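Local coordinates for protein Udp-n-acetylglucosamine pyrophosphorylase (Trypanosoma brucei, PDB 4BQH) that probably catalyses the formation of UDP-N-acetylglucosamine and diphosphate from UTP and N-acetylglucosamine 1-phosphate, and here carries an allosteric inhibitor, at residues A[13-18]-A[40-45]; A[59-64]-A[397-402]; A[375-380]-A[407-412]. All blocks are in the same frame, centred on the assembly; numbering follows the deposited sequence.

Contact 1 of 3, residues A[13-18]-A[40-45]; sequences QRLTGA and AQITNE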
loop_
_atom_site.group_PDB
_atom_site.type_symbol
_atom_site.label_atom_id
_atom_site.label_comp_id
_atom_site.label_asym_id
_atom_site.label_seq_id
_atom_site.Cartn_x
_atom_site.Cartn_y
_atom_site.Cartn_z
ATOM N N GLN A 13 -12.849 15.560 -27.671
ATOM C CA GLN A 13 -12.928 16.794 -26.881
ATOM C C GLN A 13 -11.718 16.896 -25.953
ATOM O O GLN A 13 -11.049 17.944 -25.882
ATOM C CB GLN A 13 -14.238 16.826 -26.078
ATOM C CG GLN A 13 -14.618 18.197 -25.524
ATOM C CD GLN A 13 -16.001 18.228 -24.874
ATOM N N ARG A 14 -11.407 15.787 -25.282
ATOM C CA ARG A 14 -10.237 15.763 -24.382
ATOM C C ARG A 14 -8.919 16.064 -25.075
ATOM O O ARG A 14 -8.053 16.663 -24.463
ATOM C CB ARG A 14 -10.149 14.457 -23.610
ATOM C CG ARG A 14 -11.278 14.287 -22.603
ATOM C CD ARG A 14 -11.257 12.913 -21.982
ATOM N NE ARG A 14 -9.994 12.695 -21.267
ATOM C CZ ARG A 14 -9.532 11.506 -20.907
ATOM N NH1 ARG A 14 -10.221 10.403 -21.187
ATOM N NH2 ARG A 14 -8.364 11.419 -20.271
ATOM N N LEU A 15 -8.776 15.678 -26.347
ATOM C CA LEU A 15 -7.521 15.909 -27.078
ATOM C C LEU A 15 -7.480 17.183 -27.929
ATOM O O LEU A 15 -6.424 17.533 -28.469
ATOM C CB LEU A 15 -7.132 14.670 -27.911
ATOM C CG LEU A 15 -6.407 13.513 -27.179
ATOM C CD1 LEU A 15 -5.009 13.929 -26.724
ATOM C CD2 LEU A 15 -7.194 12.978 -25.990
ATOM N N THR A 16 -8.613 17.868 -28.053
ATOM C CA THR A 16 -8.654 19.115 -28.809
ATOM C C THR A 16 -7.906 20.224 -28.072
ATOM O O THR A 16 -8.178 20.471 -26.899
ATOM C CB THR A 16 -10.104 19.539 -29.095
ATOM O OG1 THR A 16 -10.721 18.538 -29.908
ATOM C CG2 THR A 16 -10.134 20.886 -29.835
ATOM N N GLY A 17 -6.945 20.850 -28.747
ATOM C CA GLY A 17 -6.175 21.961 -28.161
ATOM C C GLY A 17 -5.121 21.502 -27.161
ATOM O O GLY A 17 -4.574 22.312 -26.412
ATOM N N ALA A 18 -4.824 20.198 -27.162
ATOM C CA ALA A 18 -3.867 19.589 -26.204
ATOM C C ALA A 18 -2.409 19.474 -26.678
ATOM O O ALA A 18 -1.562 18.898 -25.982
ATOM C CB ALA A 18 -4.386 18.233 -25.737
ATOM N N ALA A 40 -10.985 3.255 -26.351
ATOM C CA ALA A 40 -11.129 2.438 -25.152
ATOM C C ALA A 40 -9.981 2.752 -24.185
ATOM O O ALA A 40 -10.203 2.881 -22.989
ATOM C CB ALA A 40 -11.136 0.950 -25.481
ATOM N N GLN A 41 -8.771 2.887 -24.725
ATOM C CA GLN A 41 -7.606 3.140 -23.862
ATOM C C GLN A 41 -7.724 4.486 -23.165
ATOM O O GLN A 41 -7.594 4.557 -21.950
ATOM C CB GLN A 41 -6.302 3.058 -24.636
ATOM C CG GLN A 41 -5.076 3.300 -23.753
ATOM C CD GLN A 41 -3.790 3.469 -24.549
ATOM O OE1 GLN A 41 -3.819 3.825 -25.728
ATOM N NE2 GLN A 41 -2.643 3.216 -23.897
ATOM N N ILE A 42 -7.977 5.541 -23.923
ATOM C CA ILE A 42 -8.023 6.887 -23.337
ATOM C C ILE A 42 -9.196 7.004 -22.352
ATOM O O ILE A 42 -9.074 7.655 -21.315
ATOM C CB ILE A 42 -8.071 7.977 -24.424
ATOM C CG1 ILE A 42 -6.776 7.973 -25.245
ATOM C CG2 ILE A 42 -8.329 9.363 -23.840
ATOM C CD1 ILE A 42 -6.915 8.722 -26.559
ATOM N N THR A 43 -10.299 6.323 -22.662
ATOM C CA THR A 43 -11.491 6.284 -21.790
ATOM C C THR A 43 -11.315 5.477 -20.496
ATOM O O THR A 43 -11.626 5.966 -19.401
ATOM C CB THR A 43 -12.727 5.760 -22.583
ATOM O OG1 THR A 43 -12.949 6.612 -23.715
ATOM C CG2 THR A 43 -13.969 5.765 -21.724
ATOM N N ASN A 44 -10.821 4.249 -20.623
ATOM C CA ASN A 44 -10.802 3.279 -19.534
ATOM C C ASN A 44 -9.484 3.169 -18.800
ATOM O O ASN A 44 -9.471 2.726 -17.645
ATOM C CB ASN A 44 -11.176 1.897 -20.053
ATOM C CG ASN A 44 -12.509 1.899 -20.759
ATOM O OD1 ASN A 44 -13.400 2.686 -20.418
ATOM N ND2 ASN A 44 -12.648 1.043 -21.761
ATOM N N GLU A 45 -8.385 3.520 -19.470
ATOM C CA GLU A 45 -7.052 3.371 -18.859
ATOM C C GLU A 45 -6.420 4.709 -18.530
ATOM O O GLU A 45 -5.493 4.748 -17.723
ATOM C CB GLU A 45 -6.092 2.608 -19.778
ATOM C CG GLU A 45 -6.564 1.204 -20.105
ATOM C CD GLU A 45 -5.569 0.493 -21.000
ATOM O OE1 GLU A 45 -4.384 0.379 -20.616
ATOM O OE2 GLU A 45 -5.964 0.060 -22.091
#
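With CG placed opposite its own carbonyl carbon (chi1 -68°) and the chain bent only near its end (chi3 61°), R14 reaches from the last turn of helix 7-15 to I42 in the last turn of helix 32-44. Its NH1 donates to the backbone O of I42 at 3.0 Å with an N-H...O angle of 153°. The donor stands well above the carbonyl plane, and the oxygen is slightly tilted from the guanidinium plane. The I42 side chain packs on the same group: its CG2 lies over one face of the guanidinium, 3.4 Å from NH1 of R14. NH2 turns to the backbone O atoms of L46 and V49, so one cation gathers several carbonyls at and just beyond the end of helix 32-44, where the helix dipole would probably favour a positive charge. Beside this polar grip runs a looser apolar contact, CD2 of L15 lying 4.3 Å from CD1 of I42. This is helix-end packing within the N-terminal helical region: I42 and L15 both also touch I23 of helix 21-29, and R14, L15 and I42 all meet F51 at the start of helix 51-64.

Contact 2 of 3, residues A[59-64]-A[397-402]; sequences RESLEI and IKLEAF. With 9VU ((3S)-3-[2-(1,3-benzodioxol-5-yl)-2-oxidanylidene-ethyl]-4-bromanyl-5-methyl-3-oxidanyl-1H-indol-2-one), chain C.
Where S61 and L62 meet L399 and I397, no flat group takes part, and the contact is carried by the ends of the aliphatic side chains and by the CB of S61; the flat groups collect farther along, beyond the end of the strand. There the F402 ring packs edge-to-face with H381 and meets F404 with the planes close to parallel, while the dioxole end of the bound inhibitor 9VU comes up against A401. The motif is a helix lying across a two-stranded antiparallel beta hairpin, formed by strands 381-387 and 394-400, in a protein of the UDPGP family of the GT-A clan. Helix 51-64 offers two consecutive residues to it. S61 points toward the strand and meets L399 through carbon, its CB 3.8 Å from CD2 of L399, whereas OG, turned beside its own backbone N (chi1 -56°), bonds back to the carbonyl of V57 one turn earlier. The hydroxyl also makes weak bonds to T378 O and Y380 N of the neighbouring loop, while its flank lies against the leucine methyl. No hydrogen bond joins the two segments, and all four touching residues are buried. A382 of the partner strand touches S61, I397 and L399 as well, while L58 and V57 of the helix extend the packing to I397 and L399. At the far end of the segment, A401 belongs to the inhibitor pocket: its N lies 3.7 Å from CAX of 9VU and its CB 3.8 Å from OAY of 9VU. At the other end, L62 and I397 meet at an oblique angle, and CD2 of L62 rests 3.9 Å from CD1 of I397.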
loop_
_atom_site.group_PDB
_atom_site.type_symbol
_atom_site.label_atom_id
_atom_site.label_comp_id
_atom_site.label_asym_id
_atom_site.label_seq_id
_atom_site.Cartn_x
_atom_site.Cartn_y
_atom_site.Cartn_z
ATOM N N ARG A 59 7.419 19.080 -19.152
ATOM C CA ARG A 59 8.381 20.161 -19.276
ATOM C C ARG A 59 9.121 20.413 -17.959
ATOM O O ARG A 59 10.363 20.492 -17.939
ATOM C CB ARG A 59 7.670 21.423 -19.728
ATOM C CG ARG A 59 8.610 22.544 -20.107
ATOM C CD ARG A 59 7.791 23.766 -20.430
ATOM N NE ARG A 59 8.626 24.908 -20.778
ATOM C CZ ARG A 59 8.118 26.043 -21.240
ATOM N NH1 ARG A 59 6.803 26.150 -21.380
ATOM N NH2 ARG A 59 8.918 27.053 -21.553
ATOM N N GLU A 60 8.362 20.525 -16.872
ATOM C CA GLU A 60 8.923 20.809 -15.560
ATOM C C GLU A 60 9.728 19.634 -15.031
ATOM O O GLU A 60 10.846 19.812 -14.512
ATOM C CB GLU A 60 7.835 21.191 -14.553
ATOM C CG GLU A 60 8.363 21.212 -13.119
ATOM C CD GLU A 60 8.027 22.469 -12.334
ATOM O OE1 GLU A 60 7.031 23.145 -12.657
ATOM O OE2 GLU A 60 8.755 22.776 -11.364
ATOM N N SER A 61 9.171 18.432 -15.180
ATOM C CA SER A 61 9.852 17.229 -14.688
ATOM C C SER A 61 11.202 17.028 -15.378
ATOM O O SER A 61 12.154 16.589 -14.746
ATOM C CB SER A 61 8.976 15.988 -14.816
ATOM O OG SER A 61 7.740 16.192 -14.148
ATOM N N LEU A 62 11.285 17.348 -16.666
ATOM C CA LEU A 62 12.564 17.296 -17.367
ATOM C C LEU A 62 13.560 18.305 -16.800
ATOM O O LEU A 62 14.723 17.952 -16.598
ATOM C CB LEU A 62 12.409 17.496 -18.883
ATOM C CG LEU A 62 11.855 16.288 -19.663
ATOM C CD1 LEU A 62 11.505 16.680 -21.095
ATOM C CD2 LEU A 62 12.781 15.077 -19.629
ATOM N N GLU A 63 13.113 19.537 -16.549
ATOM C CA GLU A 63 13.979 20.586 -15.941
ATOM C C GLU A 63 14.575 20.182 -14.588
ATOM O O GLU A 63 15.775 20.366 -14.343
ATOM C CB GLU A 63 13.211 21.891 -15.769
ATOM C CG GLU A 63 12.931 22.615 -17.063
ATOM C CD GLU A 63 14.203 22.949 -17.805
ATOM O OE1 GLU A 63 15.022 23.732 -17.262
ATOM O OE2 GLU A 63 14.379 22.416 -18.922
ATOM N N ILE A 64 13.720 19.626 -13.729
ATOM C CA ILE A 64 14.084 19.182 -12.376
ATOM C C ILE A 64 15.151 18.082 -12.363
ATOM O O ILE A 64 16.027 18.072 -11.495
ATOM C CB ILE A 64 12.823 18.721 -11.602
ATOM C CG1 ILE A 64 12.090 19.935 -11.032
ATOM C CG2 ILE A 64 13.160 17.705 -10.504
ATOM C CD1 ILE A 64 10.655 19.640 -10.649
ATOM N N ILE A 397 10.337 9.256 -22.415
ATOM C CA ILE A 397 10.331 9.723 -21.019
ATOM C C ILE A 397 9.099 9.140 -20.335
ATOM O O ILE A 397 7.987 9.293 -20.841
ATOM C CB ILE A 397 10.294 11.263 -20.927
ATOM C CG1 ILE A 397 11.502 11.894 -21.658
ATOM C CG2 ILE A 397 10.235 11.706 -19.450
ATOM C CD1 ILE A 397 12.854 11.496 -21.081
ATOM N N LYS A 398 9.313 8.480 -19.198
ATOM C CA LYS A 398 8.207 8.007 -18.340
ATOM C C LYS A 398 8.124 8.910 -17.119
ATOM O O LYS A 398 9.140 9.427 -16.655
ATOM C CB LYS A 398 8.403 6.540 -17.959
ATOM C CG LYS A 398 8.346 5.610 -19.164
ATOM C CD LYS A 398 8.171 4.152 -18.723
ATOM C CE LYS A 398 8.025 3.209 -19.918
ATOM N NZ LYS A 398 8.002 1.779 -19.458
ATOM N N LEU A 399 6.911 9.162 -16.643
ATOM C CA LEU A 399 6.712 10.120 -15.561
ATOM C C LEU A 399 6.036 9.422 -14.413
ATOM O O LEU A 399 5.073 8.706 -14.626
ATOM C CB LEU A 399 5.813 11.263 -16.039
ATOM C CG LEU A 399 6.435 12.125 -17.140
ATOM C CD1 LEU A 399 5.345 13.005 -17.750
ATOM C CD2 LEU A 399 7.562 12.991 -16.587
ATOM N N GLU A 400 6.514 9.646 -13.193
ATOM C CA GLU A 400 5.890 8.991 -12.035
ATOM C C GLU A 400 5.662 9.993 -10.918
ATOM O O GLU A 400 6.404 10.960 -10.785
ATOM C CB GLU A 400 6.769 7.823 -11.523
ATOM C CG GLU A 400 6.826 6.639 -12.500
ATOM C CD GLU A 400 7.734 5.491 -12.041
ATOM O OE1 GLU A 400 8.568 5.677 -11.131
ATOM O OE2 GLU A 400 7.637 4.385 -12.620
ATOM N N ALA A 401 4.630 9.757 -10.112
ATOM C CA ALA A 401 4.509 10.497 -8.864
ATOM C C ALA A 401 4.106 9.548 -7.748
ATOM O O ALA A 401 3.463 8.523 -7.990
ATOM C CB ALA A 401 3.510 11.654 -8.987
ATOM N N PHE A 402 4.503 9.896 -6.523
ATOM C CA PHE A 402 4.294 9.024 -5.353
ATOM C C PHE A 402 3.553 9.766 -4.262
ATOM O O PHE A 402 3.534 11.008 -4.258
ATOM C CB PHE A 402 5.655 8.542 -4.833
ATOM C CG PHE A 402 6.450 7.892 -5.896
ATOM C CD1 PHE A 402 6.112 6.608 -6.328
ATOM C CD2 PHE A 402 7.434 8.600 -6.570
ATOM C CE1 PHE A 402 6.792 6.027 -7.384
ATOM C CE2 PHE A 402 8.141 8.006 -7.623
ATOM C CZ PHE A 402 7.812 6.719 -8.028
HETATM O OAN 9VU C . -4.271 14.835 -15.278
HETATM C CAH 9VU C . -4.912 14.743 -14.213
HETATM N NAG 9VU C . -6.244 14.669 -14.148
HETATM C CAC 9VU C . -6.616 14.613 -12.840
HETATM C CAB 9VU C . -7.848 14.555 -12.323
HETATM C CAA 9VU C . -8.093 14.534 -10.941
HETATM C CAF 9VU C . -6.986 14.594 -10.086
HETATM C CAJ 9VU C . -7.184 14.580 -8.663
HETATM C CAE 9VU C . -5.705 14.656 -10.679
HETATM BR BRA 9VU C . -4.228 14.667 -9.485
HETATM C CAD 9VU C . -5.522 14.664 -12.029
HETATM C CAI 9VU C . -4.374 14.751 -12.896
HETATM O OAL 9VU C . -3.741 16.023 -12.737
HETATM C CAM 9VU C . -3.245 13.719 -12.630
HETATM C CAO 9VU C . -3.647 12.264 -12.949
HETATM O OAP 9VU C . -4.723 12.073 -13.535
HETATM C CAQ 9VU C . -2.735 11.224 -12.600
HETATM C CAV 9VU C . -1.667 11.417 -11.721
HETATM C CAU 9VU C . -0.814 10.423 -11.416
HETATM O OAY 9VU C . 0.261 10.448 -10.574
HETATM C CAX 9VU C . 1.020 9.266 -10.950
HETATM O OAW 9VU C . 0.015 8.370 -11.439
HETATM C CAT 9VU C . -0.965 9.197 -11.917
HETATM C CAS 9VU C . -1.979 8.929 -12.756
HETATM C CAR 9VU C . -2.888 9.927 -13.106
#

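Contact 3 of 3, residues A[375-380]-A[407-412]; sequences KSFTQY and FRFVDE. With 9VU ((3S)-3-[2-(1,3-benzodioxol-5-yl)-2-oxidanylidene-ethyl]-4-bromanyl-5-methyl-3-oxidanyl-1H-indol-2-one), chain C.
R408 and F409 meet F377 and Q379 where two irregular segments come together: the loop joining helix 364-374 to the hairpin strand 381-387, which contains an inverse gamma turn centred on Q379, and the segment 407-412, which includes 3-10 structure, on the way from strand 394-400 to strand 423-427. The polar link is R408 to Q379. NH2 of R408 donates to OE1 of Q379 at a modelled distance of 2.4 Å, which is very short, so its exact length is doubtful. The amide oxygen lies at the guanidinium edge, near its plane, while the amide itself is turned 61° from it. NE2 of Q379 has a weak bond to E60 of helix 51-64. The second kind of interaction is between flat groups. F377 directs its ring edge at one face of the guanidinium, with CE1 of F377 3.6 Å from NH2 of R408 and the two planes 84° apart, nearly perpendicular. The arginine gets there with CG wedged between its backbone N and carbonyl carbon (chi1 66°), which also sets this CG over the centre of the F409 ring, 3.6 Å above its plane. Apolar packing completes the set: CD1 of F377 comes to the edge of the F409 ring, 4.2 Å from CE2 of F409, and F409 in turn touches L369 and R373 of helix 364-374. The loop also carries two residues of the inhibitor pocket. The aliphatic part of K375 runs over one face of the bromo- and methyl-substituted ring of 9VU, its CG 3.6 Å from CAF of 9VU. Y380, whose ring meets that of F54, borders the benzodioxole, with OH of Y380 3.3 Å from CAV of 9VU.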
loop_
_atom_site.group_PDB
_atom_site.type_symbol
_atom_site.label_atom_id
_atom_site.label_comp_id
_atom_site.label_asym_id
_atom_site.label_seq_id
_atom_site.Cartn_x
_atom_site.Cartn_y
_atom_site.Cartn_z
ATOM N N LYS A 375 -3.799 18.431 -8.900
ATOM C CA LYS A 375 -4.266 18.840 -10.230
ATOM C C LYS A 375 -3.394 19.913 -10.881
ATOM O O LYS A 375 -3.361 19.987 -12.085
ATOM C CB LYS A 375 -5.722 19.299 -10.186
ATOM C CG LYS A 375 -6.667 18.165 -9.808
ATOM C CD LYS A 375 -8.127 18.519 -10.028
ATOM C CE LYS A 375 -8.530 18.296 -11.479
ATOM N NZ LYS A 375 -10.018 18.282 -11.590
ATOM N N SER A 376 -2.713 20.743 -10.092
ATOM C CA SER A 376 -1.810 21.744 -10.683
ATOM C C SER A 376 -0.349 21.450 -10.407
ATOM O O SER A 376 0.524 22.268 -10.695
ATOM C CB SER A 376 -2.189 23.155 -10.222
ATOM O OG SER A 376 -1.963 23.336 -8.822
ATOM N N PHE A 377 -0.070 20.263 -9.882
ATOM C CA PHE A 377 1.275 19.907 -9.438
ATOM C C PHE A 377 2.041 19.368 -10.640
ATOM O O PHE A 377 1.503 18.545 -11.396
ATOM C CB PHE A 377 1.139 18.818 -8.359
ATOM C CG PHE A 377 2.437 18.234 -7.892
ATOM C CD1 PHE A 377 3.160 18.842 -6.874
ATOM C CD2 PHE A 377 2.883 17.027 -8.411
ATOM C CE1 PHE A 377 4.357 18.278 -6.411
ATOM C CE2 PHE A 377 4.082 16.458 -7.966
ATOM C CZ PHE A 377 4.812 17.082 -6.971
ATOM N N THR A 378 3.292 19.801 -10.801
ATOM C CA THR A 378 4.030 19.450 -12.013
ATOM C C THR A 378 5.384 18.827 -11.764
ATOM O O THR A 378 6.079 18.523 -12.731
ATOM C CB THR A 378 4.251 20.684 -12.921
ATOM O OG1 THR A 378 4.810 21.722 -12.128
ATOM C CG2 THR A 378 2.936 21.157 -13.524
ATOM N N GLN A 379 5.737 18.609 -10.495
ATOM C CA GLN A 379 7.060 18.060 -10.122
ATOM C C GLN A 379 7.086 16.537 -10.059
ATOM O O GLN A 379 7.325 15.928 -9.003
ATOM C CB GLN A 379 7.544 18.714 -8.818
ATOM C CG GLN A 379 7.670 20.222 -8.993
ATOM C CD GLN A 379 8.384 20.916 -7.847
ATOM O OE1 GLN A 379 8.635 20.322 -6.789
ATOM N NE2 GLN A 379 8.719 22.190 -8.049
ATOM N N TYR A 380 6.865 15.915 -11.212
ATOM C CA TYR A 380 6.919 14.451 -11.278
ATOM C C TYR A 380 8.360 13.996 -11.447
ATOM O O TYR A 380 9.273 14.818 -11.657
ATOM C CB TYR A 380 6.063 13.933 -12.452
ATOM C CG TYR A 380 4.558 13.934 -12.251
ATOM C CD1 TYR A 380 3.873 15.093 -11.856
ATOM C CD2 TYR A 380 3.806 12.790 -12.519
ATOM C CE1 TYR A 380 2.487 15.109 -11.725
ATOM C CE2 TYR A 380 2.427 12.790 -12.371
ATOM C CZ TYR A 380 1.771 13.950 -11.983
ATOM O OH TYR A 380 0.406 13.972 -11.855
ATOM N N PHE A 407 3.358 15.088 0.429
ATOM C CA PHE A 407 3.396 15.323 1.877
ATOM C C PHE A 407 3.788 16.761 2.225
ATOM O O PHE A 407 3.522 17.220 3.331
ATOM C CB PHE A 407 4.333 14.349 2.604
ATOM C CG PHE A 407 3.906 12.906 2.502
ATOM C CD1 PHE A 407 2.590 12.570 2.247
ATOM C CD2 PHE A 407 4.838 11.889 2.732
ATOM C CE1 PHE A 407 2.202 11.223 2.167
ATOM C CE2 PHE A 407 4.471 10.553 2.647
ATOM C CZ PHE A 407 3.155 10.231 2.359
ATOM N N ARG A 408 4.431 17.457 1.286
ATOM C CA ARG A 408 4.769 18.877 1.482
ATOM C C ARG A 408 3.532 19.751 1.773
ATOM O O ARG A 408 3.672 20.852 2.303
ATOM C CB ARG A 408 5.490 19.406 0.240
ATOM C CG ARG A 408 4.617 19.440 -0.986
ATOM C CD ARG A 408 5.161 20.442 -1.984
ATOM N NE ARG A 408 5.946 19.794 -3.008
ATOM C CZ ARG A 408 6.527 20.451 -4.013
ATOM N NH1 ARG A 408 6.399 21.775 -4.124
ATOM N NH2 ARG A 408 7.235 19.784 -4.901
ATOM N N PHE A 409 2.339 19.249 1.426
ATOM C CA PHE A 409 1.089 19.990 1.627
ATOM C C PHE A 409 0.388 19.693 2.940
ATOM O O PHE A 409 -0.668 20.290 3.222
ATOM C CB PHE A 409 0.119 19.742 0.458
ATOM C CG PHE A 409 0.694 20.125 -0.868
ATOM C CD1 PHE A 409 0.938 21.469 -1.170
ATOM C CD2 PHE A 409 1.002 19.153 -1.810
ATOM C CE1 PHE A 409 1.484 21.828 -2.402
ATOM C CE2 PHE A 409 1.565 19.487 -3.039
ATOM C CZ PHE A 409 1.791 20.842 -3.341
ATOM N N VAL A 410 0.960 18.794 3.746
ATOM C CA VAL A 410 0.234 18.236 4.898
ATOM C C VAL A 410 -0.282 19.282 5.888
ATOM O O VAL A 410 -1.394 19.155 6.393
ATOM C CB VAL A 410 1.076 17.180 5.635
ATOM C CG1 VAL A 410 2.322 17.822 6.269
ATOM C CG2 VAL A 410 0.226 16.421 6.656
ATOM N N ASP A 411 0.493 20.328 6.148
ATOM C CA ASP A 411 0.041 21.261 7.184
ATOM C C ASP A 411 -1.010 22.249 6.705
ATOM O O ASP A 411 -1.615 22.970 7.514
ATOM C CB ASP A 411 1.242 21.948 7.837
ATOM C CG ASP A 411 2.042 20.972 8.689
ATOM O OD1 ASP A 411 1.422 20.217 9.463
ATOM O OD2 ASP A 411 3.276 20.951 8.586
ATOM N N GLU A 412 -1.248 22.271 5.397
ATOM C CA GLU A 412 -2.327 23.100 4.840
ATOM C C GLU A 412 -3.710 22.595 5.247
ATOM O O GLU A 412 -4.707 23.290 5.059
ATOM C CB GLU A 412 -2.196 23.169 3.321
ATOM C CG GLU A 412 -0.879 23.811 2.925
ATOM C CD GLU A 412 -0.709 23.935 1.441
ATOM O OE1 GLU A 412 -1.664 23.647 0.705
ATOM O OE2 GLU A 412 0.390 24.333 1.009
HETATM O OAN 9VU C . -4.271 14.835 -15.278
HETATM C CAH 9VU C . -4.912 14.743 -14.213
HETATM N NAG 9VU C . -6.244 14.669 -14.148
HETATM C CAC 9VU C . -6.616 14.613 -12.840
HETATM C CAB 9VU C . -7.848 14.555 -12.323
HETATM C CAA 9VU C . -8.093 14.534 -10.941
HETATM C CAF 9VU C . -6.986 14.594 -10.086
HETATM C CAJ 9VU C . -7.184 14.580 -8.663
HETATM C CAE 9VU C . -5.705 14.656 -10.679
HETATM BR BRA 9VU C . -4.228 14.667 -9.485
HETATM C CAD 9VU C . -5.522 14.664 -12.029
HETATM C CAI 9VU C . -4.374 14.751 -12.896
HETATM O OAL 9VU C . -3.741 16.023 -12.737
HETATM C CAM 9VU C . -3.245 13.719 -12.630
HETATM C CAO 9VU C . -3.647 12.264 -12.949
HETATM O OAP 9VU C . -4.723 12.073 -13.535
HETATM C CAQ 9VU C . -2.735 11.224 -12.600
HETATM C CAV 9VU C . -1.667 11.417 -11.721
HETATM C CAU 9VU C . -0.814 10.423 -11.416
HETATM O OAY 9VU C . 0.261 10.448 -10.574
HETATM C CAX 9VU C . 1.020 9.266 -10.950
HETATM O OAW 9VU C . 0.015 8.370 -11.439
HETATM C CAT 9VU C . -0.965 9.197 -11.917
HETATM C CAS 9VU C . -1.979 8.929 -12.756
HETATM C CAR 9VU C . -2.888 9.927 -13.106
#

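The three contacts lie at different distances from the inhibitor 9VU. Contacts 2 and 3 both touch it, through A401 in one and K375 and Y380 in the other. In contact 1 the side chain of R14 is about 7 Å from the bound 9VU. Contacts 2 and 3 have centres about 14 Å apart and join directly, E60 OE1 lying 2.7 Å from T378 OG1 in a probable hydrogen bond. Contact 1 stands apart, its nearest atoms about 11 Å from either of the others. Helix 51-64 bridges that distance: its start packs on contact 1, its end forms half of contact 2, and it meets the loop 375-380.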